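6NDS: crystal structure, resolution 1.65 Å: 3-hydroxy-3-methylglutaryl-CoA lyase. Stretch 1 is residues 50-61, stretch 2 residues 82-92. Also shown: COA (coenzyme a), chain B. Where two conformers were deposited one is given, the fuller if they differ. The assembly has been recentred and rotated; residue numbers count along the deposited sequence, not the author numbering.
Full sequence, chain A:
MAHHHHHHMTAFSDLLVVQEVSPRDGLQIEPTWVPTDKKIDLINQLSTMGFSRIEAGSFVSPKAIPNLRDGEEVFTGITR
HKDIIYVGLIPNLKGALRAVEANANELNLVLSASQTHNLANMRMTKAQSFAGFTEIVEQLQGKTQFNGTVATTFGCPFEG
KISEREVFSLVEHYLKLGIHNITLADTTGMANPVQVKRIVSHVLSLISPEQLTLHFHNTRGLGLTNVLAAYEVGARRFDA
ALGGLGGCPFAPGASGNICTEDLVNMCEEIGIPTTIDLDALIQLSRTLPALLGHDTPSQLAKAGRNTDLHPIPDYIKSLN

Stretch 1 50-61: GFSRIEAGSFVS
Stretch 2 82-92: KDIIYVGLIPN

How do the two backbones run beside each other? Residues 53-58 and 85-90 are neighbouring parallel strands, their N-to-C directions 40° apart and their axes 4.5 Å apart at closest approach. Arg-53 pairs with Ile-85, Ile-54 with Tyr-86 and Glu-55 with Val-87, at CA-CA distances of 4.7, 5.1 and 4.4 Å; Ser-58 then pairs with Leu-89, again at 4.4 Å. The first stretch thus spends one residue more than the second between these last two pairs. The extra residue falls around Ala-56, whose phi/psi of -85/-13 breaks the extended run, and Gly-57 follows at 170/-170. Most other strand residues are ordinary beta, such as Arg-53 at -140/136 and Val-87 at -102/139.

Which hydrogen bonds hold this register? Six backbone bonds zigzag between the strands. Ile-85 N donates to Ser-52 O (3.0 Å, nearly straight at 179°), Ile-54 N to Ile-85 O (3.1 Å), and Val-87 N to Ile-54 O (2.9 Å). Ala-56 N reaches Val-87 O at 3.0 Å, but bent to 141°. Beyond the irregularity the ladder resumes: Leu-89 N donates to Gly-57 O (3.0 Å) and Phe-59 N to Leu-89 O (2.9 Å). At the start, a water donates to both Ser-52 O (2.9 Å from its O) and Asp-83 O (3.0 Å from its O), bridging the two stretches just before the strands begin.

What fills the face carrying Arg-53, Glu-55, Ser-58, Ile-85, Val-87 and Leu-89? Arg-53, chi1 -87° with chi2 and chi3 t and chi4 81°, lays one face of its guanidinium over the CD1 methyl of Ile-85 (m,t), NH2 to CD1 3.5 Å, while its CG lies 4.2 Å from Val-87 CG2. Val-87 (chi1 t) also meets Glu-55, an extended t,t side chain, with CG1 3.7 Å from OE2; the carboxylate's polar needs are met elsewhere in the structure. Farther along, Ser-58 (m) sets OG 3.5 Å from Leu-89 CB, and Leu-89 (chi1 t, chi2 147°) brings CD2 to 3.7 Å from Val-60 CG1.

How do bumps and hollows match on the Ile-54 and Tyr-86 side? Ile-54 (m,t) lies across the neighbouring side chains of Ile-84 (m,t) and Tyr-86 (chi1 m, chi2 -86°): its CG1 is 4.2 Å from Ile-84 CG2, its CD1 4.2 Å from Tyr-86 CE1. Gly-88 leaves a hollow for Phe-59 (m, chi2 -88°), whose CE2 lies 4.3 Å from Gly-88 CA, at the ring edge; a CB there would sit 3.0 Å from CE2, a clash.

How does the contact finish beside coenzyme A? Ile-90 (m,m) starts away but curls its CD1 back to 3.7 Å from Phe-59 CB. Pro-91, C-gamma endo, places CG 3.9 Å from Val-60 CG1 (chi1 m). Both stretches then hold the adenine: its N6A donates to Phe-59 O and Asn-92 OD1, each 3.0 Å away.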

# COMPACT_ATOMS: atom_id res chain seq x y z
N GLY A 50 7.27 15.94 -15.81
CA GLY A 50 7.94 14.92 -16.60
C GLY A 50 7.03 13.89 -17.25
O GLY A 50 7.54 13.00 -17.93
N PHE A 51 5.71 13.99 -17.07
CA PHE A 51 4.78 13.00 -17.63
C PHE A 51 4.74 13.05 -19.15
O PHE A 51 4.75 14.12 -19.76
CB PHE A 51 3.36 13.26 -17.13
CG PHE A 51 3.25 13.27 -15.63
CD1 PHE A 51 3.38 12.09 -14.91
CD2 PHE A 51 3.04 14.46 -14.94
CE1 PHE A 51 3.29 12.10 -13.52
CE2 PHE A 51 2.94 14.49 -13.56
CZ PHE A 51 3.07 13.30 -12.83
N SER A 52 4.65 11.86 -19.76
CA SER A 52 4.43 11.74 -21.20
C SER A 52 2.97 11.86 -21.59
O SER A 52 2.67 12.20 -22.74
CB SER A 52 4.98 10.40 -21.70
OG SER A 52 4.33 9.31 -21.05
N ARG A 53 2.06 11.55 -20.66
CA ARG A 53 0.62 11.61 -20.88
C ARG A 53 -0.03 12.17 -19.64
O ARG A 53 0.32 11.78 -18.52
CB ARG A 53 0.03 10.22 -21.18
CG ARG A 53 0.07 9.83 -22.64
CD ARG A 53 -0.52 8.43 -22.87
NE ARG A 53 -0.77 8.17 -24.29
CZ ARG A 53 0.17 7.79 -25.16
NH1 ARG A 53 1.43 7.64 -24.77
NH2 ARG A 53 -0.15 7.57 -26.43
N ILE A 54 -0.98 13.09 -19.83
CA ILE A 54 -1.81 13.62 -18.75
C ILE A 54 -3.25 13.53 -19.24
O ILE A 54 -3.57 14.02 -20.32
CB ILE A 54 -1.46 15.08 -18.40
CG1 ILE A 54 -0.02 15.18 -17.87
CG2 ILE A 54 -2.45 15.64 -17.35
CD1 ILE A 54 0.50 16.63 -17.69
N GLU A 55 -4.11 12.88 -18.45
CA GLU A 55 -5.53 12.84 -18.79
C GLU A 55 -6.14 14.10 -18.19
O GLU A 55 -6.37 14.18 -16.97
CB GLU A 55 -6.17 11.55 -18.28
CG GLU A 55 -7.51 11.25 -18.96
CD GLU A 55 -7.95 9.80 -18.76
OE1 GLU A 55 -8.31 9.45 -17.62
OE2 GLU A 55 -7.92 9.02 -19.74
N ALA A 56 -6.40 15.09 -19.05
CA ALA A 56 -6.76 16.44 -18.62
C ALA A 56 -8.25 16.60 -18.34
O ALA A 56 -8.64 17.61 -17.75
CB ALA A 56 -6.34 17.46 -19.67
N GLY A 57 -9.10 15.66 -18.74
CA GLY A 57 -10.51 15.78 -18.46
C GLY A 57 -11.31 14.74 -19.22
O GLY A 57 -10.76 13.81 -19.82
N SER A 58 -12.63 14.92 -19.17
CA SER A 58 -13.58 14.01 -19.80
C SER A 58 -14.56 14.81 -20.63
O SER A 58 -14.83 15.98 -20.35
CB SER A 58 -14.40 13.21 -18.77
OG SER A 58 -13.57 12.37 -18.01
N PHE A 59 -15.14 14.15 -21.63
CA PHE A 59 -16.21 14.73 -22.43
C PHE A 59 -17.44 13.86 -22.27
O PHE A 59 -17.81 13.10 -23.17
CB PHE A 59 -15.75 14.91 -23.88
CG PHE A 59 -14.61 15.88 -23.99
CD1 PHE A 59 -14.86 17.24 -24.14
CD2 PHE A 59 -13.30 15.45 -23.87
CE1 PHE A 59 -13.82 18.15 -24.19
CE2 PHE A 59 -12.24 16.36 -23.91
CZ PHE A 59 -12.52 17.72 -24.09
N VAL A 60 -18.07 13.97 -21.10
CA VAL A 60 -19.18 13.12 -20.69
C VAL A 60 -20.35 14.00 -20.29
O VAL A 60 -20.23 15.23 -20.20
CB VAL A 60 -18.78 12.18 -19.52
CG1 VAL A 60 -17.63 11.26 -19.93
CG2 VAL A 60 -18.39 12.99 -18.28
N SER A 61 -21.49 13.36 -20.07
CA SER A 61 -22.70 14.09 -19.70
C SER A 61 -22.44 14.93 -18.45
O SER A 61 -21.89 14.42 -17.47
CB SER A 61 -23.84 13.12 -19.42
OG SER A 61 -24.94 13.80 -18.83
N LYS A 82 4.90 20.47 -25.98
CA LYS A 82 4.92 19.74 -27.25
C LYS A 82 5.16 18.25 -27.06
O LYS A 82 4.76 17.44 -27.90
CB LYS A 82 6.00 20.30 -28.17
CG LYS A 82 5.67 21.63 -28.78
CD LYS A 82 6.70 22.01 -29.84
CE LYS A 82 6.42 23.40 -30.38
NZ LYS A 82 6.25 24.37 -29.26
N ASP A 83 5.81 17.86 -25.97
CA ASP A 83 6.18 16.45 -25.81
C ASP A 83 5.27 15.72 -24.84
O ASP A 83 5.61 14.63 -24.36
CB ASP A 83 7.65 16.34 -25.41
CG ASP A 83 8.58 16.62 -26.58
OD1 ASP A 83 8.40 16.00 -27.65
OD2 ASP A 83 9.47 17.48 -26.45
N ILE A 84 4.08 16.27 -24.58
CA ILE A 84 3.07 15.64 -23.73
C ILE A 84 1.82 15.39 -24.56
O ILE A 84 1.39 16.25 -25.33
CB ILE A 84 2.73 16.52 -22.50
CG1 ILE A 84 3.97 16.75 -21.64
CG2 ILE A 84 1.63 15.87 -21.67
CD1 ILE A 84 3.70 17.64 -20.43
N ILE A 85 1.25 14.21 -24.40
CA ILE A 85 -0.04 13.86 -24.99
C ILE A 85 -1.12 14.13 -23.95
O ILE A 85 -1.15 13.50 -22.89
CB ILE A 85 -0.05 12.40 -25.46
CG1 ILE A 85 0.98 12.20 -26.56
CG2 ILE A 85 -1.45 11.97 -25.90
CD1 ILE A 85 1.36 10.74 -26.76
N TYR A 86 -2.01 15.08 -24.25
CA TYR A 86 -3.13 15.42 -23.39
C TYR A 86 -4.34 14.59 -23.81
O TYR A 86 -4.84 14.74 -24.94
CB TYR A 86 -3.42 16.92 -23.45
CG TYR A 86 -2.23 17.73 -22.92
CD1 TYR A 86 -2.09 17.99 -21.56
CD2 TYR A 86 -1.25 18.20 -23.79
CE1 TYR A 86 -1.01 18.70 -21.07
CE2 TYR A 86 -0.16 18.91 -23.31
CZ TYR A 86 -0.05 19.16 -21.95
OH TYR A 86 1.02 19.85 -21.47
N VAL A 87 -4.80 13.73 -22.91
CA VAL A 87 -5.80 12.70 -23.19
C VAL A 87 -7.15 13.16 -22.65
O VAL A 87 -7.23 13.71 -21.55
CB VAL A 87 -5.40 11.37 -22.53
CG1 VAL A 87 -6.44 10.28 -22.83
CG2 VAL A 87 -3.97 10.94 -22.94
N GLY A 88 -8.21 12.92 -23.42
CA GLY A 88 -9.56 13.12 -22.92
C GLY A 88 -10.35 11.81 -22.88
O GLY A 88 -10.29 11.03 -23.84
N LEU A 89 -11.07 11.56 -21.79
CA LEU A 89 -11.91 10.37 -21.66
C LEU A 89 -13.23 10.56 -22.41
O LEU A 89 -13.89 11.59 -22.24
CB LEU A 89 -12.18 10.06 -20.19
CG LEU A 89 -13.05 8.82 -19.91
CD1 LEU A 89 -12.62 8.16 -18.62
CD2 LEU A 89 -14.54 9.16 -19.82
N ILE A 90 -13.62 9.54 -23.16
CA ILE A 90 -14.73 9.60 -24.11
C ILE A 90 -15.66 8.41 -23.91
O ILE A 90 -15.18 7.27 -23.83
CB ILE A 90 -14.19 9.61 -25.55
CG1 ILE A 90 -13.22 10.79 -25.75
CG2 ILE A 90 -15.33 9.67 -26.55
CD1 ILE A 90 -13.84 12.12 -25.42
N PRO A 91 -16.98 8.60 -23.82
CA PRO A 91 -17.86 7.43 -23.71
C PRO A 91 -18.61 7.09 -25.00
O PRO A 91 -19.13 5.97 -25.12
CB PRO A 91 -18.86 7.87 -22.63
CG PRO A 91 -19.05 9.35 -22.97
CD PRO A 91 -17.72 9.85 -23.54
N ASN A 92 -18.71 8.04 -25.93
CA ASN A 92 -19.57 7.88 -27.11
C ASN A 92 -19.18 8.91 -28.17
O ASN A 92 -18.24 9.70 -27.99
CB ASN A 92 -21.06 8.02 -26.73
CG ASN A 92 -21.40 9.38 -26.13
OD1 ASN A 92 -20.60 10.32 -26.14
ND2 ASN A 92 -22.62 9.49 -25.60
N1A COA B . -21.12 14.74 -23.44
C2A COA B . -22.08 15.63 -23.17
N3A COA B . -23.40 15.54 -23.36
C4A COA B . -23.72 14.35 -23.89
C5A COA B . -22.85 13.33 -24.22
C6A COA B . -21.48 13.55 -23.97
N6A COA B . -20.53 12.65 -24.25
N7A COA B . -23.55 12.25 -24.75
C8A COA B . -24.80 12.63 -24.73
N9A COA B . -24.97 13.90 -24.22
C1B COA B . -26.21 14.65 -24.08
C2B COA B . -26.99 14.83 -25.38
O2B COA B . -26.51 15.85 -26.23
C3B COA B . -28.39 15.09 -24.82
O3B COA B . -28.45 16.37 -24.21
P3B COA B . -29.99 16.85 -24.06
O7A COA B . -30.55 16.25 -22.78
O8A COA B . -30.71 16.33 -25.29
O9A COA B . -29.97 18.37 -24.01
C4B COA B . -28.43 13.97 -23.79
O4B COA B . -27.09 13.97 -23.21
C5B COA B . -28.65 12.63 -24.45
O5B COA B . -28.71 11.61 -23.44
P1A COA B . -28.46 10.11 -23.91
O1A COA B . -27.75 10.10 -25.23
O2A COA B . -29.70 9.30 -23.74
O3A COA B . -27.40 9.70 -22.79
P2A COA B . -27.55 9.40 -21.23
O4A COA B . -28.19 8.06 -21.06
O5A COA B . -28.16 10.58 -20.54
O6A COA B . -26.01 9.34 -20.81
CBP COA B . -23.70 8.91 -21.26
CCP COA B . -25.12 8.42 -21.50
CDP COA B . -22.69 7.89 -21.79
CEP COA B . -23.50 10.24 -21.99
CAP COA B . -23.53 9.10 -19.75
OAP COA B . -23.93 7.91 -19.09
C9P COA B . -22.10 9.43 -19.34
O9P COA B . -21.62 10.53 -19.60
N8P COA B . -21.44 8.48 -18.70
C7P COA B . -20.03 8.60 -18.35
C6P COA B . -19.84 8.72 -16.86
C5P COA B . -18.38 8.68 -16.47
O5P COA B . -17.55 9.40 -17.04
N4P COA B . -18.04 7.83 -15.49
C3P COA B . -16.73 7.78 -14.87
C2P COA B . -15.63 7.48 -15.86
S1P COA B . -15.98 5.98 -16.82
O HOH W 1 4.36 12.03 -25.05